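Local coordinates for beta-lactamase (Chitinophaga pinensis, PDB 6N36), which probably hydrolyses the beta-lactam ring of antibiotics, using two zinc ions held in a metallo-beta-lactamase fold, at residues A[9-14]-A[84-89]; A[38-43]-A[49-54]; A[77-82]-A[90-95]; A[110-113]-A[118-121]; A[158-163]-A[185-190]. All coordinates share one frame; numbering follows the deposited sequence.

Contact 1. Residues A[9-14]-A[84-89]. With ZN (zinc ion), chain B; ZN (zinc ion), chain C.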
# COMPACT_ATOMS: atom_id res chain seq x y z
N ASP A 9 13.92 -18.13 4.94
CA ASP A 9 13.56 -18.71 3.63
C ASP A 9 12.16 -18.23 3.25
O ASP A 9 11.42 -19.01 2.61
CB ASP A 9 13.60 -20.23 3.72
CG ASP A 9 14.26 -20.90 2.53
OD1 ASP A 9 13.72 -20.74 1.42
OD2 ASP A 9 15.31 -21.54 2.73
N LEU A 10 11.78 -17.01 3.66
CA LEU A 10 10.50 -16.41 3.20
C LEU A 10 10.51 -16.34 1.68
O LEU A 10 11.54 -15.93 1.09
CB LEU A 10 10.33 -15.01 3.79
CG LEU A 10 9.82 -14.96 5.23
CD1 LEU A 10 9.85 -13.53 5.74
CD2 LEU A 10 8.43 -15.55 5.31
N TYR A 11 9.37 -16.60 1.06
CA TYR A 11 9.23 -16.45 -0.40
C TYR A 11 9.38 -14.98 -0.82
O TYR A 11 8.71 -14.13 -0.26
CB TYR A 11 7.87 -16.94 -0.87
CG TYR A 11 7.54 -16.58 -2.29
CD1 TYR A 11 8.22 -17.20 -3.33
CD2 TYR A 11 6.58 -15.65 -2.61
CE1 TYR A 11 7.92 -16.89 -4.65
CE2 TYR A 11 6.27 -15.33 -3.92
CZ TYR A 11 6.95 -15.97 -4.94
OH TYR A 11 6.65 -15.69 -6.24
N VAL A 12 10.22 -14.75 -1.82
CA VAL A 12 10.34 -13.42 -2.49
C VAL A 12 10.25 -13.64 -4.00
O VAL A 12 11.14 -14.31 -4.55
CB VAL A 12 11.62 -12.68 -2.05
CG1 VAL A 12 11.77 -11.33 -2.71
CG2 VAL A 12 11.69 -12.53 -0.55
N ASP A 13 9.24 -13.10 -4.65
CA ASP A 13 9.05 -13.11 -6.13
C ASP A 13 10.22 -12.32 -6.75
O ASP A 13 10.47 -11.21 -6.27
CB ASP A 13 7.69 -12.53 -6.47
CG ASP A 13 7.25 -12.49 -7.94
OD1 ASP A 13 8.05 -12.20 -8.78
OD2 ASP A 13 6.04 -12.68 -8.22
N LYS A 14 10.83 -12.79 -7.81
CA LYS A 14 11.96 -12.03 -8.40
C LYS A 14 11.51 -10.60 -8.73
O LYS A 14 12.34 -9.64 -8.60
CB LYS A 14 12.50 -12.78 -9.62
CG LYS A 14 11.61 -12.68 -10.85
CD LYS A 14 12.20 -13.40 -12.10
CE LYS A 14 11.37 -14.62 -12.46
NZ LYS A 14 9.94 -14.30 -12.68
N ALA A 84 -0.50 -4.84 6.40
CA ALA A 84 0.71 -5.34 7.11
C ALA A 84 1.05 -6.79 6.73
O ALA A 84 0.98 -7.68 7.61
CB ALA A 84 0.52 -5.19 8.60
N HIS A 85 1.35 -7.02 5.46
CA HIS A 85 2.03 -8.23 4.99
C HIS A 85 3.50 -7.92 4.73
O HIS A 85 3.84 -6.77 4.38
CB HIS A 85 1.36 -8.79 3.73
CG HIS A 85 0.10 -9.58 3.96
ND1 HIS A 85 -0.83 -9.85 2.95
CD2 HIS A 85 -0.39 -10.12 5.08
CE1 HIS A 85 -1.80 -10.57 3.45
NE2 HIS A 85 -1.55 -10.77 4.75
N TYR A 86 4.35 -8.94 4.80
CA TYR A 86 5.81 -8.74 4.76
C TYR A 86 6.30 -8.13 3.44
O TYR A 86 7.44 -7.61 3.43
CB TYR A 86 6.52 -10.05 5.07
CG TYR A 86 6.51 -11.07 3.96
CD1 TYR A 86 5.45 -11.95 3.83
CD2 TYR A 86 7.59 -11.21 3.10
CE1 TYR A 86 5.44 -12.95 2.86
CE2 TYR A 86 7.62 -12.22 2.15
CZ TYR A 86 6.55 -13.09 2.04
OH TYR A 86 6.54 -14.06 1.09
N ASP A 87 5.58 -8.25 2.34
CA ASP A 87 5.98 -7.64 1.04
C ASP A 87 5.70 -6.13 1.01
O ASP A 87 6.17 -5.45 0.08
CB ASP A 87 5.36 -8.38 -0.15
CG ASP A 87 3.85 -8.46 -0.15
OD1 ASP A 87 3.26 -8.48 1.00
OD2 ASP A 87 3.26 -8.57 -1.28
N HIS A 88 4.97 -5.56 1.98
CA HIS A 88 4.66 -4.12 2.06
C HIS A 88 5.21 -3.46 3.32
O HIS A 88 5.24 -2.21 3.35
CB HIS A 88 3.16 -3.86 1.93
CG HIS A 88 2.62 -4.56 0.72
ND1 HIS A 88 2.97 -4.19 -0.58
CD2 HIS A 88 1.87 -5.68 0.63
CE1 HIS A 88 2.41 -5.09 -1.41
NE2 HIS A 88 1.70 -5.98 -0.67
N VAL A 89 5.61 -4.25 4.34
CA VAL A 89 6.21 -3.69 5.57
C VAL A 89 7.52 -4.38 5.94
O VAL A 89 8.02 -4.16 7.05
CB VAL A 89 5.24 -3.72 6.76
CG1 VAL A 89 4.03 -2.83 6.49
CG2 VAL A 89 4.85 -5.13 7.18
ZN ZN B . 1.26 -7.91 -1.47
ZN ZN C . -0.90 -9.13 0.97
O HOH W 1 1.08 -9.47 0.64
O HOH W 2 -0.72 -8.22 -1.25
O HOH W 3 -0.89 -11.20 0.07

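Contact 2. Residues A[38-43]-A[49-54]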
# COMPACT_ATOMS: atom_id res chain seq x y z
N GLY A 38 4.76 -1.60 -5.15
CA GLY A 38 4.45 -0.18 -5.18
C GLY A 38 4.85 0.46 -3.85
O GLY A 38 4.40 0.02 -2.79
N MET A 39 5.67 1.49 -3.92
CA MET A 39 6.17 2.29 -2.78
C MET A 39 6.06 3.71 -3.28
O MET A 39 6.51 3.98 -4.38
CB MET A 39 7.61 1.99 -2.39
CG MET A 39 7.80 0.53 -2.08
SD MET A 39 9.52 0.07 -1.88
CE MET A 39 9.43 -1.56 -2.63
N PHE A 40 5.35 4.53 -2.53
CA PHE A 40 4.94 5.85 -3.01
C PHE A 40 5.49 6.91 -2.07
O PHE A 40 5.42 6.77 -0.85
CB PHE A 40 3.43 5.90 -3.10
CG PHE A 40 2.88 4.74 -3.91
CD1 PHE A 40 2.89 4.80 -5.28
CD2 PHE A 40 2.39 3.62 -3.28
CE1 PHE A 40 2.38 3.74 -6.03
CE2 PHE A 40 1.89 2.57 -4.03
CZ PHE A 40 1.95 2.62 -5.39
N LEU A 41 6.05 7.96 -2.66
CA LEU A 41 6.67 9.07 -1.90
C LEU A 41 5.88 10.33 -2.18
O LEU A 41 5.70 10.67 -3.36
CB LEU A 41 8.13 9.25 -2.34
CG LEU A 41 8.88 10.36 -1.60
CD1 LEU A 41 9.18 9.98 -0.18
CD2 LEU A 41 10.12 10.71 -2.42
N ILE A 42 5.38 10.99 -1.14
CA ILE A 42 4.70 12.30 -1.27
C ILE A 42 5.61 13.32 -0.60
O ILE A 42 5.92 13.19 0.58
CB ILE A 42 3.35 12.24 -0.58
CG1 ILE A 42 2.44 11.20 -1.22
CG2 ILE A 42 2.72 13.64 -0.57
CD1 ILE A 42 1.27 10.91 -0.41
N THR A 43 6.06 14.29 -1.36
CA THR A 43 7.08 15.26 -0.90
C THR A 43 6.37 16.53 -0.45
O THR A 43 5.43 16.96 -1.12
CB THR A 43 8.11 15.55 -1.96
OG1 THR A 43 7.50 16.08 -3.16
CG2 THR A 43 8.89 14.29 -2.29
N ILE A 49 6.11 11.81 3.10
CA ILE A 49 5.27 10.65 3.49
C ILE A 49 5.73 9.50 2.58
O ILE A 49 5.74 9.64 1.33
CB ILE A 49 3.78 10.94 3.38
CG1 ILE A 49 3.36 12.23 4.11
CG2 ILE A 49 2.98 9.71 3.83
CD1 ILE A 49 3.17 13.40 3.19
N LEU A 50 5.97 8.34 3.20
CA LEU A 50 6.23 7.07 2.45
C LEU A 50 5.07 6.12 2.66
O LEU A 50 4.72 5.86 3.82
CB LEU A 50 7.51 6.43 2.96
CG LEU A 50 7.82 5.06 2.33
CD1 LEU A 50 8.18 5.21 0.88
CD2 LEU A 50 8.91 4.35 3.14
N ILE A 51 4.48 5.64 1.56
CA ILE A 51 3.47 4.57 1.62
C ILE A 51 4.13 3.28 1.12
O ILE A 51 4.42 3.18 -0.06
CB ILE A 51 2.22 4.92 0.80
CG1 ILE A 51 1.60 6.25 1.22
CG2 ILE A 51 1.25 3.76 0.92
CD1 ILE A 51 0.49 6.72 0.29
N ASN A 52 4.29 2.35 2.06
CA ASN A 52 4.83 0.98 1.87
C ASN A 52 6.34 0.94 1.74
O ASN A 52 6.98 1.87 1.22
CB ASN A 52 4.23 0.24 0.68
CG ASN A 52 2.77 -0.10 0.85
OD1 ASN A 52 2.25 -0.13 1.97
ND2 ASN A 52 2.08 -0.34 -0.28
N THR A 53 6.88 -0.16 2.20
CA THR A 53 8.22 -0.67 1.78
C THR A 53 8.01 -1.85 0.85
O THR A 53 6.90 -2.10 0.41
CB THR A 53 9.14 -0.99 2.97
OG1 THR A 53 8.70 -2.21 3.58
CG2 THR A 53 9.23 0.13 3.99
N GLY A 54 9.09 -2.53 0.48
CA GLY A 54 8.99 -3.87 -0.07
C GLY A 54 9.35 -4.90 0.99
O GLY A 54 9.08 -4.72 2.15
O HOH W 4 4.93 -2.47 -1.54

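Contact 3. Residues A[77-82]-A[90-95]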
# COMPACT_ATOMS: atom_id res chain seq x y z
N ARG A 77 9.06 11.82 7.15
CA ARG A 77 8.52 12.12 8.48
C ARG A 77 7.38 11.19 8.89
O ARG A 77 7.14 11.08 10.09
CB ARG A 77 8.01 13.57 8.55
CG ARG A 77 9.12 14.62 8.45
CD ARG A 77 9.97 14.76 9.71
NE ARG A 77 11.07 15.69 9.42
CZ ARG A 77 12.29 15.31 9.00
NH1 ARG A 77 12.59 14.01 8.89
NH2 ARG A 77 13.19 16.23 8.68
N ILE A 78 6.65 10.65 7.92
CA ILE A 78 5.47 9.79 8.17
C ILE A 78 5.63 8.51 7.37
O ILE A 78 5.88 8.58 6.17
CB ILE A 78 4.18 10.53 7.83
CG1 ILE A 78 4.08 11.82 8.66
CG2 ILE A 78 2.99 9.59 8.04
CD1 ILE A 78 2.86 12.63 8.37
N LEU A 79 5.33 7.40 8.02
CA LEU A 79 5.28 6.06 7.38
C LEU A 79 3.84 5.55 7.42
O LEU A 79 3.21 5.58 8.47
CB LEU A 79 6.17 5.08 8.14
CG LEU A 79 7.62 5.50 8.34
CD1 LEU A 79 8.38 4.48 9.14
CD2 LEU A 79 8.28 5.73 7.05
N LEU A 80 3.37 5.10 6.27
CA LEU A 80 2.05 4.48 6.08
C LEU A 80 2.23 3.16 5.35
O LEU A 80 3.26 2.92 4.69
CB LEU A 80 1.17 5.39 5.23
CG LEU A 80 0.92 6.79 5.75
CD1 LEU A 80 0.11 7.58 4.74
CD2 LEU A 80 0.22 6.73 7.08
N THR A 81 1.23 2.29 5.48
CA THR A 81 1.17 1.04 4.70
C THR A 81 -0.27 0.80 4.25
O THR A 81 -1.21 1.17 4.97
CB THR A 81 1.70 -0.16 5.48
OG1 THR A 81 1.74 -1.28 4.60
CG2 THR A 81 0.87 -0.48 6.70
N THR A 82 -0.39 0.16 3.10
CA THR A 82 -1.70 -0.33 2.63
C THR A 82 -2.17 -1.57 3.38
O THR A 82 -3.39 -1.77 3.54
CB THR A 82 -1.71 -0.52 1.13
OG1 THR A 82 -0.69 -1.44 0.73
CG2 THR A 82 -1.56 0.78 0.38
N GLY A 90 8.10 -5.18 5.04
CA GLY A 90 9.30 -5.98 5.37
C GLY A 90 10.48 -5.11 5.76
O GLY A 90 11.34 -5.61 6.52
N ALA A 91 10.59 -3.88 5.26
CA ALA A 91 11.71 -2.99 5.64
C ALA A 91 11.23 -1.84 6.52
O ALA A 91 11.97 -0.86 6.70
CB ALA A 91 12.41 -2.47 4.41
N MET A 92 9.99 -1.89 7.02
CA MET A 92 9.41 -0.73 7.72
C MET A 92 10.16 -0.45 9.03
O MET A 92 10.42 0.73 9.30
CB MET A 92 7.92 -0.98 7.99
CG MET A 92 7.20 0.26 8.38
SD MET A 92 7.08 1.51 7.04
CE MET A 92 5.80 0.88 5.93
N ALA A 93 10.51 -1.47 9.79
CA ALA A 93 11.30 -1.26 11.04
C ALA A 93 12.63 -0.60 10.70
O ALA A 93 13.04 0.33 11.46
CB ALA A 93 11.51 -2.56 11.78
N ALA A 94 13.30 -1.05 9.64
CA ALA A 94 14.61 -0.50 9.23
C ALA A 94 14.42 0.97 8.88
O ALA A 94 15.22 1.84 9.30
CB ALA A 94 15.23 -1.28 8.10
N VAL A 95 13.40 1.28 8.08
CA VAL A 95 13.18 2.68 7.66
C VAL A 95 12.90 3.53 8.90
O VAL A 95 13.49 4.63 9.02
CB VAL A 95 12.03 2.82 6.63
CG1 VAL A 95 11.71 4.28 6.40
CG2 VAL A 95 12.39 2.13 5.34

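Contact 4. Residues A[110-113]-A[118-121]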
# COMPACT_ATOMS: atom_id res chain seq x y z
N ALA A 110 -2.73 -2.70 13.78
CA ALA A 110 -1.65 -2.29 14.71
C ALA A 110 -1.03 -3.50 15.42
O ALA A 110 0.21 -3.58 15.54
CB ALA A 110 -2.19 -1.29 15.70
N ALA A 111 -1.85 -4.44 15.92
CA ALA A 111 -1.31 -5.61 16.64
C ALA A 111 -0.49 -6.48 15.69
O ALA A 111 0.62 -6.89 16.05
CB ALA A 111 -2.39 -6.39 17.31
N LEU A 112 -0.98 -6.64 14.47
CA LEU A 112 -0.25 -7.45 13.46
C LEU A 112 1.10 -6.82 13.15
O LEU A 112 2.10 -7.50 13.06
CB LEU A 112 -1.15 -7.54 12.23
CG LEU A 112 -0.64 -8.41 11.08
CD1 LEU A 112 -0.48 -9.85 11.52
CD2 LEU A 112 -1.60 -8.34 9.90
N LEU A 113 1.14 -5.53 12.92
CA LEU A 113 2.41 -4.83 12.64
C LEU A 113 3.36 -4.93 13.85
O LEU A 113 4.53 -5.10 13.67
CB LEU A 113 2.07 -3.37 12.31
CG LEU A 113 3.25 -2.56 11.79
CD1 LEU A 113 3.76 -3.12 10.46
CD2 LEU A 113 2.83 -1.12 11.68
N ASN A 118 3.07 -12.52 13.30
CA ASN A 118 2.84 -13.84 13.93
C ASN A 118 1.33 -14.08 14.16
O ASN A 118 0.93 -15.25 14.17
CB ASN A 118 3.67 -13.97 15.20
CG ASN A 118 3.50 -15.32 15.83
OD1 ASN A 118 3.74 -16.36 15.20
ND2 ASN A 118 3.05 -15.29 17.07
N SER A 119 0.51 -13.03 14.24
CA SER A 119 -0.98 -13.16 14.39
C SER A 119 -1.71 -13.16 13.04
O SER A 119 -2.94 -13.12 13.06
CB SER A 119 -1.50 -12.09 15.30
OG SER A 119 -1.19 -10.78 14.87
N ASP A 120 -1.01 -13.30 11.91
CA ASP A 120 -1.67 -13.24 10.59
C ASP A 120 -2.71 -14.35 10.45
O ASP A 120 -2.43 -15.53 10.74
CB ASP A 120 -0.65 -13.33 9.47
CG ASP A 120 -1.27 -13.00 8.12
OD1 ASP A 120 -1.87 -13.92 7.48
OD2 ASP A 120 -1.25 -11.80 7.78
N TYR A 121 -3.92 -14.02 10.00
CA TYR A 121 -5.02 -15.02 10.02
C TYR A 121 -4.81 -16.14 9.03
O TYR A 121 -5.46 -17.20 9.19
CB TYR A 121 -6.38 -14.35 9.82
CG TYR A 121 -6.73 -13.89 8.43
CD1 TYR A 121 -6.36 -12.66 7.93
CD2 TYR A 121 -7.54 -14.67 7.62
CE1 TYR A 121 -6.79 -12.22 6.68
CE2 TYR A 121 -7.96 -14.26 6.38
CZ TYR A 121 -7.59 -13.01 5.88
OH TYR A 121 -8.07 -12.61 4.65

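Contact 5. Residues A[158-163]-A[185-190]. With ZN (zinc ion), chain C.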
# COMPACT_ATOMS: atom_id res chain seq x y z
N PRO A 158 -11.07 -3.47 4.70
CA PRO A 158 -10.62 -4.69 5.35
C PRO A 158 -10.88 -5.94 4.49
O PRO A 158 -11.69 -5.93 3.54
CB PRO A 158 -11.43 -4.77 6.60
CG PRO A 158 -12.69 -4.02 6.25
CD PRO A 158 -12.18 -2.83 5.44
N GLY A 159 -10.17 -7.00 4.86
CA GLY A 159 -10.36 -8.35 4.31
C GLY A 159 -9.01 -8.97 4.01
O GLY A 159 -8.63 -9.94 4.69
N HIS A 160 -8.29 -8.42 3.09
CA HIS A 160 -6.95 -8.96 2.74
C HIS A 160 -6.08 -9.00 4.01
O HIS A 160 -5.43 -10.01 4.28
CB HIS A 160 -6.35 -8.08 1.64
CG HIS A 160 -5.08 -8.62 1.16
ND1 HIS A 160 -5.02 -9.58 0.18
CD2 HIS A 160 -3.82 -8.37 1.55
CE1 HIS A 160 -3.76 -9.92 0.01
NE2 HIS A 160 -3.00 -9.21 0.82
N THR A 161 -6.19 -7.98 4.87
CA THR A 161 -5.86 -8.03 6.28
C THR A 161 -6.98 -7.30 7.01
O THR A 161 -7.69 -6.53 6.37
CB THR A 161 -4.54 -7.38 6.69
OG1 THR A 161 -4.59 -6.00 6.36
CG2 THR A 161 -3.37 -8.00 5.97
N PRO A 162 -7.15 -7.51 8.31
CA PRO A 162 -8.20 -6.78 9.02
C PRO A 162 -8.03 -5.27 8.85
O PRO A 162 -9.08 -4.52 8.88
CB PRO A 162 -8.03 -7.26 10.46
CG PRO A 162 -7.55 -8.66 10.28
CD PRO A 162 -6.53 -8.55 9.17
N GLY A 163 -6.78 -4.79 8.83
CA GLY A 163 -6.50 -3.34 8.76
C GLY A 163 -6.11 -2.86 7.38
O GLY A 163 -5.59 -1.70 7.24
N ILE A 185 -6.23 -3.49 -3.17
CA ILE A 185 -7.18 -4.33 -3.94
C ILE A 185 -7.55 -5.50 -3.05
O ILE A 185 -6.72 -6.09 -2.36
CB ILE A 185 -6.53 -4.76 -5.27
CG1 ILE A 185 -6.31 -3.56 -6.20
CG2 ILE A 185 -7.36 -5.87 -5.95
CD1 ILE A 185 -7.51 -2.73 -6.53
N PRO A 186 -8.85 -5.84 -2.97
CA PRO A 186 -9.32 -6.88 -2.06
C PRO A 186 -9.12 -8.29 -2.60
O PRO A 186 -10.06 -9.05 -2.79
CB PRO A 186 -10.79 -6.51 -1.87
CG PRO A 186 -11.16 -5.94 -3.21
CD PRO A 186 -9.97 -5.09 -3.58
N SER A 187 -7.87 -8.64 -2.84
CA SER A 187 -7.51 -10.01 -3.24
C SER A 187 -7.74 -10.99 -2.09
O SER A 187 -7.56 -10.65 -0.94
CB SER A 187 -6.12 -10.07 -3.80
OG SER A 187 -5.18 -9.71 -2.83
N ILE A 188 -8.18 -12.19 -2.42
CA ILE A 188 -8.52 -13.28 -1.48
C ILE A 188 -7.50 -14.39 -1.66
O ILE A 188 -7.41 -14.91 -2.80
CB ILE A 188 -9.95 -13.76 -1.77
CG1 ILE A 188 -10.95 -12.60 -1.72
CG2 ILE A 188 -10.31 -14.84 -0.75
CD1 ILE A 188 -12.34 -12.93 -2.32
N LEU A 189 -6.81 -14.79 -0.59
CA LEU A 189 -5.80 -15.87 -0.67
C LEU A 189 -6.55 -17.21 -0.74
O LEU A 189 -7.74 -17.34 -0.33
CB LEU A 189 -4.87 -15.84 0.54
CG LEU A 189 -3.95 -14.61 0.60
CD1 LEU A 189 -3.00 -14.73 1.78
CD2 LEU A 189 -3.20 -14.46 -0.68
N ASN A 190 -5.85 -18.20 -1.29
CA ASN A 190 -6.45 -19.55 -1.42
C ASN A 190 -6.95 -20.10 -0.08
O ASN A 190 -7.97 -20.76 -0.09
CB ASN A 190 -5.39 -20.46 -2.02
CG ASN A 190 -5.91 -21.85 -2.32
OD1 ASN A 190 -7.05 -21.96 -2.77
ND2 ASN A 190 -5.04 -22.87 -2.24
ZN ZN C . -0.90 -9.13 0.97
O HOH W 2 -0.72 -8.22 -1.25
O HOH W 1 1.08 -9.47 0.64
O HOH W 3 -0.89 -11.20 0.07

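Contact 1. Residues A[9-14]-A[84-89]
The irregular backbone of residues 9-14 passes the short, weakly bonded helix 86-89 at a distance, with the CA atoms of Leu10 and Tyr86 9.1 Å apart, and long side chains bridge the gap. Residues 84-89 carry most of the HxHxDH zinc-binding motif of metallo-beta-lactamases, and Tyr86 is its variable residue between His85 and Asp87. With CG lodged between the backbone N and the carbonyl carbon (chi1 75°), the Tyr86 ring is directed at the N-terminal loop. Its hydroxyl donates a short hydrogen bond, OH to Tyr11 O at 2.6 Å, reaching a lone pair in the carbonyl plane. That oxygen also lies in the plane of the Tyr86 ring, at its edge, while the two tyrosine side chains stand roughly perpendicular. Leu10 approaches one ring face instead, its CD1 4.2 Å from Tyr86 CD2.

The neighbours of Tyr86 turn to the metals. His85 ND1 binds one zinc ion at 2.1 Å, in a site completed on the protein side by His83 and His160. Asp87 and His88 serve the other zinc ion together with His226. Within the turn, His85 O accepts from both His88 N and Val89 N. At the second metal, Asp87 OD2 and His88 NE2 each lie 2.1 Å from the zinc ion.

Contact 2. Residues A[38-43]-A[49-54]
Met39 and Asn52 both carry CG anti to the carbonyl carbon, beside the backbone N (chi1 -56° and -68°), which runs the thioether along residues 52-54 and swings the amide toward Gly38. Met39 then bends at its last torsion and sets CE 3.3 Å from Gly54 N; its contact with Gly54 CA is tighter than ordinary van der Waals packing. Across the contact the Asn52 amide gives a weak bond, ND2 to Gly38 O at 3.4 Å. Its other end is more firmly engaged, since Asn52 OD1 accepts from Thr81 OG1 and Thr82 N. A water bridges the same two segments, donating to Gly38 O and to Thr53 O.

Before Asn52, in residues 49-51, the pairing is regular. Phe40 with Ile51 and Ile42 with Ile49 are antiparallel hydrogen-bonded pairs, and Leu41 with Leu50 is the non-hydrogen-bonded pair between them. The bonds are short and nearly straight, as in Ile51 N to Phe40 O at 2.8 Å with 172° at the hydrogen. On the face of Phe40, Ile42, Ile49 and Ile51, Ile42 CG2 meets Ile49 CD1 at 3.8 Å, the two side chains set askew to each other. Ile42 and Ile49 continue onto strand 150-156 of the other sheet. From the opposite face Leu41 reaches helix 58-69, which Met39 also touches. This is a beta hairpin within the larger sheet of the alpha-beta/beta-alpha sandwich of metallo-beta-lactamases, and its second strand runs out toward the loops around the zinc site.

Contact 3. Residues A[77-82]-A[90-95]
Leu79 is the first residue of 77-82 to meet helix 92-99, and it does so along the length of its side chain. Near the backbone, Leu79 CB lies 3.8 Å from Met92 SD, and CD1 of the same leucine touches this sulfur too. Farther out, the other methyl, Leu79 CD2, meets Val95 CG1 at 3.8 Å, one helical turn on from Met92. Leu79 and Met92 lie alongside each other, pointing opposite ways, whereas Leu79 and Val95 meet at a slant. Leu80 points its side chain away from the helix but offers its carbonyl: Met92 CE comes within 3.5 Å of Leu80 O. Two successive bends in the methionine (chi2 67°, chi3 76°) fold the methyl back to reach it. At Thr81 the touch is light, CB to Met92 CE at 4.3 Å, with the threonine hydroxyl turned to Asn52.

No hydrogen bond joins the two segments; the contact is mostly apolar, with a sulfur at its middle. Strand 76-80, helix 92-99 and the parallel neighbouring strand 102-106 form a beta-alpha-beta crossover. Met103 of the last strand packs against both Leu79 and Met92, helix 58-69 flanks Val95, and Leu80 faces strand 144-147 of the second sheet.

Contact 4. Residues A[110-113]-A[118-121]
Leu112, on the short helix 110-114 of the metallo-beta-lactamase fold, packs against Ser119 and Asp120 in the loop that doubles back after the helix. The backbones come close, with the CA atoms of Leu112 and Ser119 5.8 Å apart.

Van der Waals contact accounts for the whole meeting. With CG anti to the backbone N (chi1 -177°), Leu112 reaches out from the helix and presents both of its methyls to the loop. CD1 faces two polar atoms of the loop, Ser119 OG and Asp120 N, each 3.5 Å from it, and also meets the aspartate CB. The side chains of Leu112 and Asp120 run at a slant to each other.

Hydrogen bonds do not cross between the segments; the polar groups of the loop bond elsewhere. Ser119 OG bonds to Asp115 OD2, just beyond the helical residues, which ties the returning chain to the end of the helix. Asp120 OD1 accepts from the backbone N atoms of Val122 and Met123, so two bonds hold that end of the carboxylate. The Asp120 side chain also touches the zinc ligand His85, which places this loop beside the metal centre. The second carboxylate oxygen, Asp120 OD2, lies 4.1 Å from Leu112 CD2.

Contact 5. Residues A[158-163]-A[185-190]
His160 reaches across to Ser187 with the edge of its imidazole ring, between a protein carbonyl at one nitrogen and a metal at the other. CG anti to the backbone N (chi1 -175°) sends the ring out from its loop toward residues 185-190. ND1 donates to Ser187 O at 3.0 Å with 168° at the hydrogen, and the oxygen lies almost in the ring plane. Seen from the acceptor the fit is different: the donor stands above the carbonyl plane, 43° out of it, and so misses the lone pairs. Ser187 OG comes in from out of the ring plane, 3.2 Å from His160 CE1, at a poor angle to ND1, and makes no hydrogen bond there.

On the far side of the ring NE2 binds a zinc ion at 2.1 Å, the one also held by His83 and His85, with three waters completing its surroundings. Fixed at both nitrogens, the ring can hardly rotate, and Ser187 acts as a second-shell residue that orients a first-shell ligand. Its carbonyl is itself held, accepting from Tyr207 OH as well. Just before it, an inverse gamma turn centred on Pro186 carries the chain past His160, with the CA atoms of Pro186 and His160 5.7 Å apart.

Both segments are loops leaving strands of the smaller sheet, 150-156 and 177-182. Helix 203-215 supports Pro186 and Ile188 through Leu211, Met214 and Tyr207, while helix 250-268 packs on Ile185 and Ser187 through Trp260.

Overall arrangement
The contacts trace the two halves of the sandwich toward the zinc ions between them. Contacts 2 and 3, with centres about 8 Å apart, share the larger sheet, where strands 48-51 and 76-80 are neighbours; Asn52 and Thr53 link them to each other and to contact 1. Along the chain, the segments of contact 1 enclose the whole hairpin of contact 2 and alternate with those of contact 3. Contacts 4 and 5 follow in series: the first puts Asp120 beside His85, the second joins loops that leave strands of the smaller sheet and shares a zinc ion with contact 1. Tyr121 OH bonds to Gly159 O between them. Ligands from separate loops thus converge on one dinuclear site.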